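PDB 4Y9J: protein ACDH-11, isoform b from Caenorhabditis elegans, which is an FAD-binding flavoprotein of the acyl-CoA dehydrogenase family, built as a four-chain assembly with a beta-sheet middle domain beside the flavin. Local coordinates for residues H218-F223 with T285-L290; D230-L235 with F255-R260; N265-Q270 with D291-E296. All coordinates share one frame; numbering follows the deposited sequence.

Contact 1: H218-F223 with T285-L290. With FAD (flavin-adenine dinucleotide), chain E.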
loop_
_atom_site.group_PDB
_atom_site.type_symbol
_atom_site.label_atom_id
_atom_site.label_comp_id
_atom_site.label_asym_id
_atom_site.label_seq_id
_atom_site.Cartn_x
_atom_site.Cartn_y
_atom_site.Cartn_z
ATOM N N HIS B 218 -12.716 -13.982 29.924
ATOM C CA HIS B 218 -12.996 -12.569 29.685
ATOM C C HIS B 218 -11.744 -11.771 30.000
ATOM O O HIS B 218 -11.302 -11.718 31.179
ATOM C CB HIS B 218 -14.193 -12.110 30.545
ATOM C CG HIS B 218 -15.497 -12.709 30.120
ATOM N ND1 HIS B 218 -15.976 -13.907 30.630
ATOM C CD2 HIS B 218 -16.433 -12.273 29.259
ATOM C CE1 HIS B 218 -17.121 -14.201 30.062
ATOM N NE2 HIS B 218 -17.424 -13.226 29.229
ATOM N N GLY B 219 -11.159 -11.198 28.993
ATOM C CA GLY B 219 -9.886 -10.469 29.148
ATOM C C GLY B 219 -9.382 -9.890 27.872
ATOM O O GLY B 219 -10.039 -10.059 26.786
ATOM N N TYR B 220 -8.214 -9.237 27.948
ATOM C CA TYR B 220 -7.605 -8.632 26.810
ATOM C C TYR B 220 -6.160 -9.121 26.683
ATOM O O TYR B 220 -5.369 -8.871 27.609
ATOM C CB TYR B 220 -7.640 -7.109 26.922
ATOM C CG TYR B 220 -7.355 -6.390 25.611
ATOM C CD1 TYR B 220 -6.076 -6.240 25.083
ATOM C CD2 TYR B 220 -8.383 -5.779 24.951
ATOM C CE1 TYR B 220 -5.865 -5.542 23.898
ATOM C CE2 TYR B 220 -8.191 -5.145 23.744
ATOM C CZ TYR B 220 -6.953 -4.985 23.229
ATOM O OH TYR B 220 -6.842 -4.339 22.015
ATOM N N LYS B 221 -5.820 -9.848 25.625
ATOM C CA LYS B 221 -4.463 -10.343 25.444
ATOM C C LYS B 221 -3.734 -9.355 24.535
ATOM O O LYS B 221 -4.116 -9.106 23.400
ATOM C CB LYS B 221 -4.499 -11.744 24.890
ATOM C CG LYS B 221 -5.192 -12.698 25.823
ATOM C CD LYS B 221 -4.457 -12.817 27.190
ATOM C CE LYS B 221 -5.221 -13.677 28.162
ATOM N NZ LYS B 221 -4.376 -13.968 29.353
ATOM N N TRP B 222 -2.676 -8.767 25.052
ATOM C CA TRP B 222 -2.038 -7.601 24.434
ATOM C C TRP B 222 -1.069 -7.949 23.341
ATOM O O TRP B 222 -0.873 -7.116 22.462
ATOM C CB TRP B 222 -1.363 -6.781 25.545
ATOM C CG TRP B 222 -0.628 -5.544 25.212
ATOM C CD1 TRP B 222 0.609 -5.206 25.731
ATOM C CD2 TRP B 222 -1.100 -4.392 24.519
ATOM N NE1 TRP B 222 0.989 -3.967 25.286
ATOM C CE2 TRP B 222 -0.056 -3.421 24.567
ATOM C CE3 TRP B 222 -2.311 -4.048 23.890
ATOM C CZ2 TRP B 222 -0.182 -2.174 23.957
ATOM C CZ3 TRP B 222 -2.426 -2.811 23.266
ATOM C CH2 TRP B 222 -1.360 -1.893 23.294
ATOM N N PHE B 223 -0.407 -9.105 23.435
ATOM C CA PHE B 223 0.422 -9.653 22.365
ATOM C C PHE B 223 0.050 -11.121 22.249
ATOM O O PHE B 223 0.297 -11.874 23.208
ATOM C CB PHE B 223 1.950 -9.636 22.610
ATOM C CG PHE B 223 2.595 -8.263 22.475
ATOM C CD1 PHE B 223 2.367 -7.265 23.425
ATOM C CD2 PHE B 223 3.348 -7.939 21.354
ATOM C CE1 PHE B 223 2.965 -5.980 23.254
ATOM C CE2 PHE B 223 3.912 -6.666 21.200
ATOM C CZ PHE B 223 3.704 -5.708 22.148
ATOM N N THR B 285 0.820 -11.201 14.692
ATOM C CA THR B 285 0.705 -10.981 16.140
ATOM C C THR B 285 -0.447 -10.036 16.338
ATOM O O THR B 285 -0.467 -8.916 15.819
ATOM C CB THR B 285 2.028 -10.425 16.739
ATOM O OG1 THR B 285 3.131 -11.318 16.497
ATOM C CG2 THR B 285 1.885 -10.092 18.212
ATOM N N ALA B 286 -1.434 -10.455 17.126
ATOM C CA ALA B 286 -2.649 -9.684 17.344
ATOM C C ALA B 286 -2.846 -9.263 18.755
ATOM O O ALA B 286 -2.236 -9.810 19.708
ATOM C CB ALA B 286 -3.857 -10.555 16.913
ATOM N N GLU B 287 -3.741 -8.319 18.945
ATOM C CA GLU B 287 -4.376 -8.101 20.227
ATOM C C GLU B 287 -5.731 -8.810 20.196
ATOM O O GLU B 287 -6.497 -8.647 19.231
ATOM C CB GLU B 287 -4.613 -6.624 20.496
ATOM C CG GLU B 287 -3.319 -5.810 20.448
ATOM C CD GLU B 287 -3.495 -4.305 20.487
ATOM O OE1 GLU B 287 -4.599 -3.805 20.877
ATOM O OE2 GLU B 287 -2.469 -3.652 20.117
ATOM N N LEU B 288 -6.031 -9.516 21.252
ATOM C CA LEU B 288 -7.263 -10.328 21.371
ATOM C C LEU B 288 -8.147 -9.851 22.461
ATOM O O LEU B 288 -7.728 -9.750 23.637
ATOM C CB LEU B 288 -6.951 -11.831 21.564
ATOM C CG LEU B 288 -6.033 -12.475 20.523
ATOM C CD1 LEU B 288 -5.834 -13.924 20.973
ATOM C CD2 LEU B 288 -6.521 -12.351 19.134
ATOM N N LEU B 289 -9.419 -9.684 22.138
ATOM C CA LEU B 289 -10.418 -9.431 23.121
ATOM C C LEU B 289 -11.203 -10.704 23.311
ATOM O O LEU B 289 -11.927 -11.156 22.388
ATOM C CB LEU B 289 -11.278 -8.220 22.749
ATOM C CG LEU B 289 -12.492 -7.902 23.612
ATOM C CD1 LEU B 289 -12.136 -7.646 25.066
ATOM C CD2 LEU B 289 -13.318 -6.686 23.166
ATOM N N LEU B 290 -11.094 -11.245 24.514
ATOM C CA LEU B 290 -11.765 -12.485 24.966
ATOM C C LEU B 290 -13.043 -12.144 25.671
ATOM O O LEU B 290 -13.065 -11.446 26.712
ATOM C CB LEU B 290 -10.888 -13.305 25.893
ATOM C CG LEU B 290 -9.805 -14.235 25.308
ATOM C CD1 LEU B 290 -9.043 -13.738 24.143
ATOM C CD2 LEU B 290 -8.822 -14.695 26.347
HETATM P PA FAD E . 7.801 -4.435 30.563
HETATM O O1A FAD E . 7.948 -5.488 31.662
HETATM O O2A FAD E . 6.742 -3.337 30.762
HETATM O O5B FAD E . 9.165 -3.576 30.443
HETATM C C5B FAD E . 10.387 -4.259 30.189
HETATM C C4B FAD E . 11.485 -3.465 30.840
HETATM O O4B FAD E . 11.152 -3.436 32.245
HETATM C C3B FAD E . 12.848 -4.054 30.666
HETATM O O3B FAD E . 13.916 -3.064 30.917
HETATM C C2B FAD E . 12.872 -4.957 31.885
HETATM O O2B FAD E . 14.213 -5.327 32.247
HETATM C C1B FAD E . 12.219 -4.038 32.946
HETATM N N9A FAD E . 11.772 -4.797 34.129
HETATM C C8A FAD E . 10.638 -5.558 34.237
HETATM N N7A FAD E . 10.603 -6.158 35.463
HETATM C C5A FAD E . 11.700 -5.736 36.166
HETATM C C6A FAD E . 12.249 -5.977 37.503
HETATM N N6A FAD E . 11.581 -6.780 38.379
HETATM N N1A FAD E . 13.415 -5.357 37.810
HETATM C C2A FAD E . 14.073 -4.586 36.936
HETATM N N3A FAD E . 13.633 -4.314 35.708
HETATM C C4A FAD E . 12.468 -4.855 35.284
HETATM N N1 FAD E . 3.612 -12.291 24.810
HETATM C C2 FAD E . 2.724 -13.330 24.829
HETATM O O2 FAD E . 2.292 -13.694 25.954
HETATM N N3 FAD E . 2.393 -14.025 23.794
HETATM C C4 FAD E . 2.786 -13.798 22.562
HETATM O O4 FAD E . 2.413 -14.473 21.629
HETATM C C4X FAD E . 3.754 -12.651 22.429
HETATM N N5 FAD E . 4.115 -12.263 21.127
HETATM C C5X FAD E . 5.008 -11.156 21.131
HETATM C C6 FAD E . 5.453 -10.771 19.831
HETATM C C7 FAD E . 6.383 -9.682 19.737
HETATM C C7M FAD E . 6.843 -9.358 18.352
HETATM C C8 FAD E . 6.756 -8.976 20.945
HETATM C C8M FAD E . 7.726 -7.787 20.849
HETATM C C9 FAD E . 6.323 -9.341 22.215
HETATM C C9A FAD E . 5.405 -10.435 22.338
HETATM N N10 FAD E . 4.935 -10.781 23.574
HETATM C C10 FAD E . 4.060 -11.895 23.621
HETATM C "C1'" FAD E . 5.236 -10.026 24.736
HETATM C "C2'" FAD E . 6.592 -10.183 25.436
HETATM O "O2'" FAD E . 6.676 -11.372 26.198
HETATM C "C3'" FAD E . 6.800 -8.974 26.342
HETATM O "O3'" FAD E . 6.913 -7.881 25.464
HETATM C "C4'" FAD E . 8.028 -9.143 27.217
HETATM O "O4'" FAD E . 7.891 -10.251 28.110
HETATM C "C5'" FAD E . 8.333 -7.853 27.988
HETATM O "O5'" FAD E . 7.169 -7.491 28.838
HETATM P P FAD E . 6.473 -6.005 28.573
HETATM O O1P FAD E . 6.289 -5.854 27.116
HETATM O O2P FAD E . 5.311 -5.888 29.528
HETATM O O3P FAD E . 7.658 -4.998 29.083
#
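A buried carboxylate marks this contact: Glu287 reaches off its strand to the hydroxyl of Tyr220 and lies beside the indole of Trp222. Tyr220 OH donates to Glu287 OE1 at 2.6 Å, using the anti lone pair of that oxygen, which sits in the plane of the phenol ring. CG of Tyr220 stands anti to the backbone N (chi1 -165°), and the ring beyond it brings OH to the acid, while Leu288 O lies over one face of the ring near the rim. Trp222 runs alongside Glu287, pointing the same way, with CZ3 3.3 Å from Glu287 OE2. Arg273 and Lys275 form salt bridges with OE2, which would favour the ionised form of this buried acid.

Between the strands, two antiparallel hydrogen-bonded pairs flank a non-hydrogen-bonded one. Gly219 and Leu290 exchange amide bonds, Gly219 N reaching Leu290 O at 3.0 Å and Leu290 N reaching Gly219 O at 2.8 Å; Lys221 and Leu288 do likewise. Leu290 CB lies 3.5 Å from Gly219 O, and Gly219 itself is fully extended, a conformation glycine adopts readily. The long chain of Lys221 packs CE 4.2 Å from Leu290 CD2 before its ammonium meets Glu192.

After the corner at Trp222, Phe223 turns to the flavin. Its CD2 lies 3.4 Å from FAD C9A, and Thr285 CG2 approaches FAD C6 at 4.0 Å. This is an antiparallel strand pair of the acyl-CoA dehydrogenase middle domain, ending at the wall of the FAD site.

Contact 2: D230-L235 with F255-R260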
loop_
_atom_site.group_PDB
_atom_site.type_symbol
_atom_site.label_atom_id
_atom_site.label_comp_id
_atom_site.label_asym_id
_atom_site.label_seq_id
_atom_site.Cartn_x
_atom_site.Cartn_y
_atom_site.Cartn_z
ATOM N N ASP B 230 -3.838 -23.498 16.213
ATOM C CA ASP B 230 -5.045 -24.246 16.490
ATOM C C ASP B 230 -5.493 -24.182 17.929
ATOM O O ASP B 230 -6.696 -24.261 18.208
ATOM C CB ASP B 230 -4.834 -25.684 16.029
ATOM C CG ASP B 230 -4.324 -25.725 14.610
ATOM O OD1 ASP B 230 -5.198 -25.601 13.740
ATOM O OD2 ASP B 230 -3.055 -25.763 14.383
ATOM N N VAL B 231 -4.534 -24.106 18.849
ATOM C CA VAL B 231 -4.795 -24.035 20.287
ATOM C C VAL B 231 -3.873 -23.002 20.912
ATOM O O VAL B 231 -2.913 -22.532 20.303
ATOM C CB VAL B 231 -4.579 -25.387 21.007
ATOM C CG1 VAL B 231 -5.571 -26.426 20.541
ATOM C CG2 VAL B 231 -3.143 -25.857 20.847
ATOM N N ALA B 232 -4.160 -22.684 22.165
ATOM C CA ALA B 232 -3.332 -21.802 22.935
ATOM C C ALA B 232 -3.426 -22.132 24.403
ATOM O O ALA B 232 -4.439 -22.584 24.882
ATOM C CB ALA B 232 -3.734 -20.352 22.694
ATOM N N LEU B 233 -2.335 -21.880 25.083
ATOM C CA LEU B 233 -2.279 -21.900 26.531
ATOM C C LEU B 233 -2.362 -20.481 27.004
ATOM O O LEU B 233 -1.687 -19.606 26.436
ATOM C CB LEU B 233 -0.988 -22.546 26.964
ATOM C CG LEU B 233 -0.914 -24.090 26.673
ATOM C CD1 LEU B 233 0.418 -24.671 27.091
ATOM C CD2 LEU B 233 -1.906 -24.764 27.552
ATOM N N THR B 234 -3.129 -20.252 28.071
ATOM C CA THR B 234 -3.211 -18.924 28.649
ATOM C C THR B 234 -3.484 -18.967 30.136
ATOM O O THR B 234 -3.758 -20.030 30.679
ATOM C CB THR B 234 -4.322 -18.095 27.914
ATOM O OG1 THR B 234 -4.249 -16.695 28.263
ATOM C CG2 THR B 234 -5.651 -18.646 28.161
ATOM N N LEU B 235 -3.310 -17.824 30.806
ATOM C CA LEU B 235 -3.521 -17.693 32.254
ATOM C C LEU B 235 -4.716 -16.830 32.440
ATOM O O LEU B 235 -4.888 -15.910 31.643
ATOM C CB LEU B 235 -2.348 -16.955 32.857
ATOM C CG LEU B 235 -1.033 -17.713 32.722
ATOM C CD1 LEU B 235 0.090 -16.826 33.276
ATOM C CD2 LEU B 235 -1.037 -19.067 33.455
ATOM N N PHE B 255 -4.918 -22.488 31.454
ATOM C CA PHE B 255 -6.012 -22.927 30.596
ATOM C C PHE B 255 -5.524 -23.299 29.236
ATOM O O PHE B 255 -4.576 -22.704 28.695
ATOM C CB PHE B 255 -7.108 -21.838 30.427
ATOM C CG PHE B 255 -7.802 -21.484 31.695
ATOM C CD1 PHE B 255 -7.226 -20.591 32.571
ATOM C CD2 PHE B 255 -8.993 -22.065 32.030
ATOM C CE1 PHE B 255 -7.838 -20.280 33.771
ATOM C CE2 PHE B 255 -9.640 -21.748 33.242
ATOM C CZ PHE B 255 -9.046 -20.845 34.106
ATOM N N LEU B 256 -6.233 -24.231 28.663
ATOM C CA LEU B 256 -5.999 -24.701 27.308
ATOM C C LEU B 256 -7.268 -24.468 26.534
ATOM O O LEU B 256 -8.336 -24.859 27.030
ATOM C CB LEU B 256 -5.678 -26.217 27.262
ATOM C CG LEU B 256 -5.458 -26.831 25.868
ATOM C CD1 LEU B 256 -4.211 -26.324 25.178
ATOM C CD2 LEU B 256 -5.435 -28.378 25.970
ATOM N N LEU B 257 -7.150 -23.854 25.351
ATOM C CA LEU B 257 -8.301 -23.636 24.475
ATOM C C LEU B 257 -8.049 -23.820 23.018
ATOM O O LEU B 257 -6.890 -23.712 22.554
ATOM C CB LEU B 257 -8.948 -22.274 24.685
ATOM C CG LEU B 257 -8.249 -21.009 24.204
ATOM C CD1 LEU B 257 -9.240 -19.890 23.958
ATOM C CD2 LEU B 257 -7.260 -20.529 25.166
ATOM N N LYS B 258 -9.136 -24.123 22.297
ATOM C CA LYS B 258 -9.139 -24.133 20.847
ATOM C C LYS B 258 -9.445 -22.705 20.361
ATOM O O LYS B 258 -10.360 -22.089 20.884
ATOM C CB LYS B 258 -10.176 -25.079 20.252
ATOM C CG LYS B 258 -9.694 -26.501 20.133
ATOM C CD LYS B 258 -10.740 -27.352 19.503
ATOM C CE LYS B 258 -10.788 -27.218 17.974
ATOM N NZ LYS B 258 -9.509 -27.506 17.307
ATOM N N ILE B 259 -8.681 -22.224 19.393
ATOM C CA ILE B 259 -8.787 -20.838 18.930
ATOM C C ILE B 259 -10.069 -20.714 18.091
ATOM O O ILE B 259 -10.794 -19.700 18.160
ATOM C CB ILE B 259 -7.519 -20.428 18.191
ATOM C CG1 ILE B 259 -6.347 -20.431 19.187
ATOM C CG2 ILE B 259 -7.640 -19.030 17.558
ATOM C CD1 ILE B 259 -5.001 -20.040 18.567
ATOM N N ARG B 260 -10.382 -21.744 17.322
ATOM C CA ARG B 260 -11.542 -21.750 16.420
ATOM C C ARG B 260 -12.375 -22.966 16.666
ATOM O O ARG B 260 -11.867 -24.010 17.032
ATOM C CB ARG B 260 -11.116 -21.694 14.938
ATOM C CG ARG B 260 -10.397 -20.389 14.596
ATOM C CD ARG B 260 -9.834 -20.294 13.128
ATOM N NE ARG B 260 -9.129 -19.017 13.012
ATOM C CZ ARG B 260 -7.886 -18.763 13.474
ATOM N NH1 ARG B 260 -7.090 -19.717 13.991
ATOM N NH2 ARG B 260 -7.431 -17.500 13.378
HETATM O O HOH W 1 -8.650 -24.001 16.476
#
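Phe255 brings the flat ring of this contact, and it meets Thr234 at its edge: Thr234 O lies near the ring plane, 4.0 Å from Phe255 CD1. Beyond the two segments, Tyr215 joins the ring in an edge-to-face pair, and Ala295 and Arg297 of strand 285-298 pack on the same side chain. Thr234 O also accepts the backbone N of Phe255, and Thr234 N returns a bond to Phe255 O; Ala232 and Leu257 form a second such reciprocal pair.

One face of the sheet carries Val231, Leu233, Leu256 and the aliphatic part of Lys258. Here the branched ends of two leucines meet, Leu233 CD2 against Leu256 CD1 at 3.7 Å, while helix 166-175 covers Leu256. The other face holds Ala232, Thr234, Phe255 and Leu257. Leu257 CG takes the crowded position between backbone N and carbonyl carbon (chi1 72°), and its CD2 packs 3.9 Å from Thr234 CG2. Ala232, with a single methyl, packs against Leu257 CD2 and Ile259 CD1, and against the side chain of Trp189. Thr234 suits the place because its methyl packs here while OG1 bonds Trp189 O and Lys221 NZ.

At the end of the ladder the carbonyl oxygen of Asp230 is held twice. Ile259 N donates a straight bond of 3.1 Å to Asp230 O, coming from above the carbonyl plane (43° out of it). A water donates to Asp230 O at 2.6 Å and accepts from Arg260 N at 3.0 Å, linking the two segments. The pairing is an antiparallel ladder with a water-bridged end, part of the middle-domain beta sheet of acyl-CoA dehydrogenases.

Contact 3: N265-Q270 with D291-E296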
loop_
_atom_site.group_PDB
_atom_site.type_symbol
_atom_site.label_atom_id
_atom_site.label_comp_id
_atom_site.label_asym_id
_atom_site.label_seq_id
_atom_site.Cartn_x
_atom_site.Cartn_y
_atom_site.Cartn_z
ATOM N N ASN B 265 -15.081 -20.680 13.123
ATOM C CA ASN B 265 -15.362 -19.399 13.754
ATOM C C ASN B 265 -14.524 -19.246 15.007
ATOM O O ASN B 265 -14.286 -20.209 15.725
ATOM C CB ASN B 265 -16.809 -19.302 14.173
ATOM C CG ASN B 265 -17.774 -19.392 13.003
ATOM O OD1 ASN B 265 -17.534 -18.896 11.931
ATOM N ND2 ASN B 265 -18.841 -20.056 13.223
ATOM N N LEU B 266 -14.122 -18.020 15.291
ATOM C CA LEU B 266 -13.402 -17.753 16.529
ATOM C C LEU B 266 -14.147 -18.131 17.781
ATOM O O LEU B 266 -15.345 -17.933 17.931
ATOM C CB LEU B 266 -12.938 -16.271 16.593
ATOM C CG LEU B 266 -11.820 -16.016 15.609
ATOM C CD1 LEU B 266 -11.568 -14.533 15.423
ATOM C CD2 LEU B 266 -10.563 -16.688 16.133
ATOM N N ASN B 267 -13.413 -18.725 18.713
ATOM C CA ASN B 267 -13.986 -19.170 19.963
ATOM C C ASN B 267 -14.062 -18.018 21.008
ATOM O O ASN B 267 -13.199 -17.916 21.830
ATOM C CB ASN B 267 -13.172 -20.408 20.513
ATOM C CG ASN B 267 -13.508 -20.801 21.939
ATOM O OD1 ASN B 267 -14.588 -20.580 22.465
ATOM N ND2 ASN B 267 -12.517 -21.402 22.596
ATOM N N GLY B 268 -15.140 -17.222 20.993
ATOM C CA GLY B 268 -15.345 -16.103 21.938
ATOM C C GLY B 268 -14.234 -15.014 21.826
ATOM O O GLY B 268 -13.881 -14.404 22.826
ATOM N N ILE B 269 -13.598 -14.847 20.666
ATOM C CA ILE B 269 -12.439 -14.033 20.525
ATOM C C ILE B 269 -12.658 -13.081 19.364
ATOM O O ILE B 269 -13.256 -13.458 18.377
ATOM C CB ILE B 269 -11.195 -14.896 20.160
ATOM C CG1 ILE B 269 -10.795 -15.784 21.340
ATOM C CG2 ILE B 269 -10.014 -14.094 19.647
ATOM C CD1 ILE B 269 -10.015 -17.018 20.870
ATOM N N GLN B 270 -12.191 -11.851 19.520
ATOM C CA GLN B 270 -12.140 -10.881 18.430
ATOM C C GLN B 270 -10.735 -10.386 18.328
ATOM O O GLN B 270 -10.034 -10.178 19.388
ATOM C CB GLN B 270 -13.078 -9.678 18.680
ATOM C CG GLN B 270 -14.512 -9.959 18.284
ATOM C CD GLN B 270 -15.373 -8.707 18.420
ATOM O OE1 GLN B 270 -14.882 -7.674 18.772
ATOM N NE2 GLN B 270 -16.613 -8.843 18.214
ATOM N N ASP B 291 -14.143 -12.615 25.109
ATOM C CA ASP B 291 -15.424 -12.433 25.710
ATOM C C ASP B 291 -16.206 -13.717 25.618
ATOM O O ASP B 291 -16.980 -13.920 24.668
ATOM C CB ASP B 291 -16.171 -11.304 25.009
ATOM C CG ASP B 291 -17.540 -11.056 25.592
ATOM O OD1 ASP B 291 -17.911 -11.619 26.653
ATOM O OD2 ASP B 291 -18.277 -10.293 24.951
ATOM N N GLY B 292 -16.042 -14.574 26.616
ATOM C CA GLY B 292 -16.749 -15.866 26.638
ATOM C C GLY B 292 -16.016 -16.985 25.862
ATOM O O GLY B 292 -16.643 -18.010 25.481
ATOM N N ALA B 293 -14.710 -16.844 25.657
ATOM C CA ALA B 293 -13.882 -17.918 25.060
ATOM C C ALA B 293 -13.899 -19.156 25.938
ATOM O O ALA B 293 -13.578 -19.101 27.097
ATOM C CB ALA B 293 -12.462 -17.445 24.883
ATOM N N ILE B 294 -14.310 -20.274 25.378
ATOM C CA ILE B 294 -14.404 -21.532 26.144
ATOM C C ILE B 294 -13.040 -22.201 26.289
ATOM O O ILE B 294 -12.340 -22.459 25.288
ATOM C CB ILE B 294 -15.418 -22.456 25.479
ATOM C CG1 ILE B 294 -16.744 -21.709 25.450
ATOM C CG2 ILE B 294 -15.600 -23.735 26.298
ATOM C CD1 ILE B 294 -17.828 -22.392 24.667
ATOM N N ALA B 295 -12.677 -22.476 27.538
ATOM C CA ALA B 295 -11.375 -22.962 27.851
ATOM C C ALA B 295 -11.421 -24.013 28.976
ATOM O O ALA B 295 -12.279 -23.941 29.894
ATOM C CB ALA B 295 -10.495 -21.814 28.264
ATOM N N GLU B 296 -10.443 -24.918 28.944
ATOM C CA GLU B 296 -10.355 -26.015 29.961
ATOM C C GLU B 296 -9.234 -25.751 30.959
ATOM O O GLU B 296 -8.115 -25.470 30.556
ATOM C CB GLU B 296 -10.103 -27.329 29.268
ATOM C CG GLU B 296 -10.984 -27.673 28.089
ATOM C CD GLU B 296 -12.461 -27.627 28.359
ATOM O OE1 GLU B 296 -12.862 -27.801 29.524
ATOM O OE2 GLU B 296 -13.244 -27.468 27.369
#
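Asn267 ND2 is held by two carbonyl oxygens, donating to Ile294 O at 2.9 Å and to Lys258 O on the neighbouring strand. Toward Ile294 O it lies in the plane of that carbonyl and on a lone pair. On the other branch, OD1 accepts from Ile294 N at 2.9 Å, the donor tilted 26° from the amide carbonyl plane. CG of Asn267 stands anti to the backbone N (chi1 169°), and the Asn267 and Ile294 side chains cross at about a right angle. Asparagine suits the place because one short planar group supplies both a donor and an acceptor, as a strand backbone would.

Asn267 is also the centre of an inverse gamma turn, with a weak bond of Gly268 N to Leu266 O. Gly268 has positive phi (61°), and a CB there would run into Gly292 and Ala293. Its O accepts Asp291 N at 2.9 Å. On the partner segment, Gly292 and Ala293 both face Leu217 as a G1 beta bulge, in which glycine takes the left-handed conformation. The small Ala293 CB sits 3.2 Å from Asn267 O and touches Ile269 CG1 at 4.3 Å.

Asp291 OD2 is bonded by His11 N of the second subunit. The chemistry thus implies that the side-chain amide appears to take the place of backbone pairing with Ile294, tying the turn to its partner strand where the sheet meets another subunit.

Followed from the N terminus, the chain enters contact 1 on strand 214-225, turns into strand 231-238 and pairs with strand 252-258, closing contact 2 as a short loop that lies wholly within the longer one of contact 1. Contact 3 opens next at 265-270, before strand 285-298 returns to close contact 1 with residues 285-290; residues 291-296 then close contact 3. Contacts 1 and 3 therefore cross, whereas contacts 2 and 3 follow in series. Contacts 1 and 3 share strand 285-298, which pairs with strands 214-225 and 269-274 and also with strand 252-258 of contact 2. Lys221 NZ bonds contact 1 to Leu235 O of contact 2, and Leu256 O takes Glu296 N of contact 3.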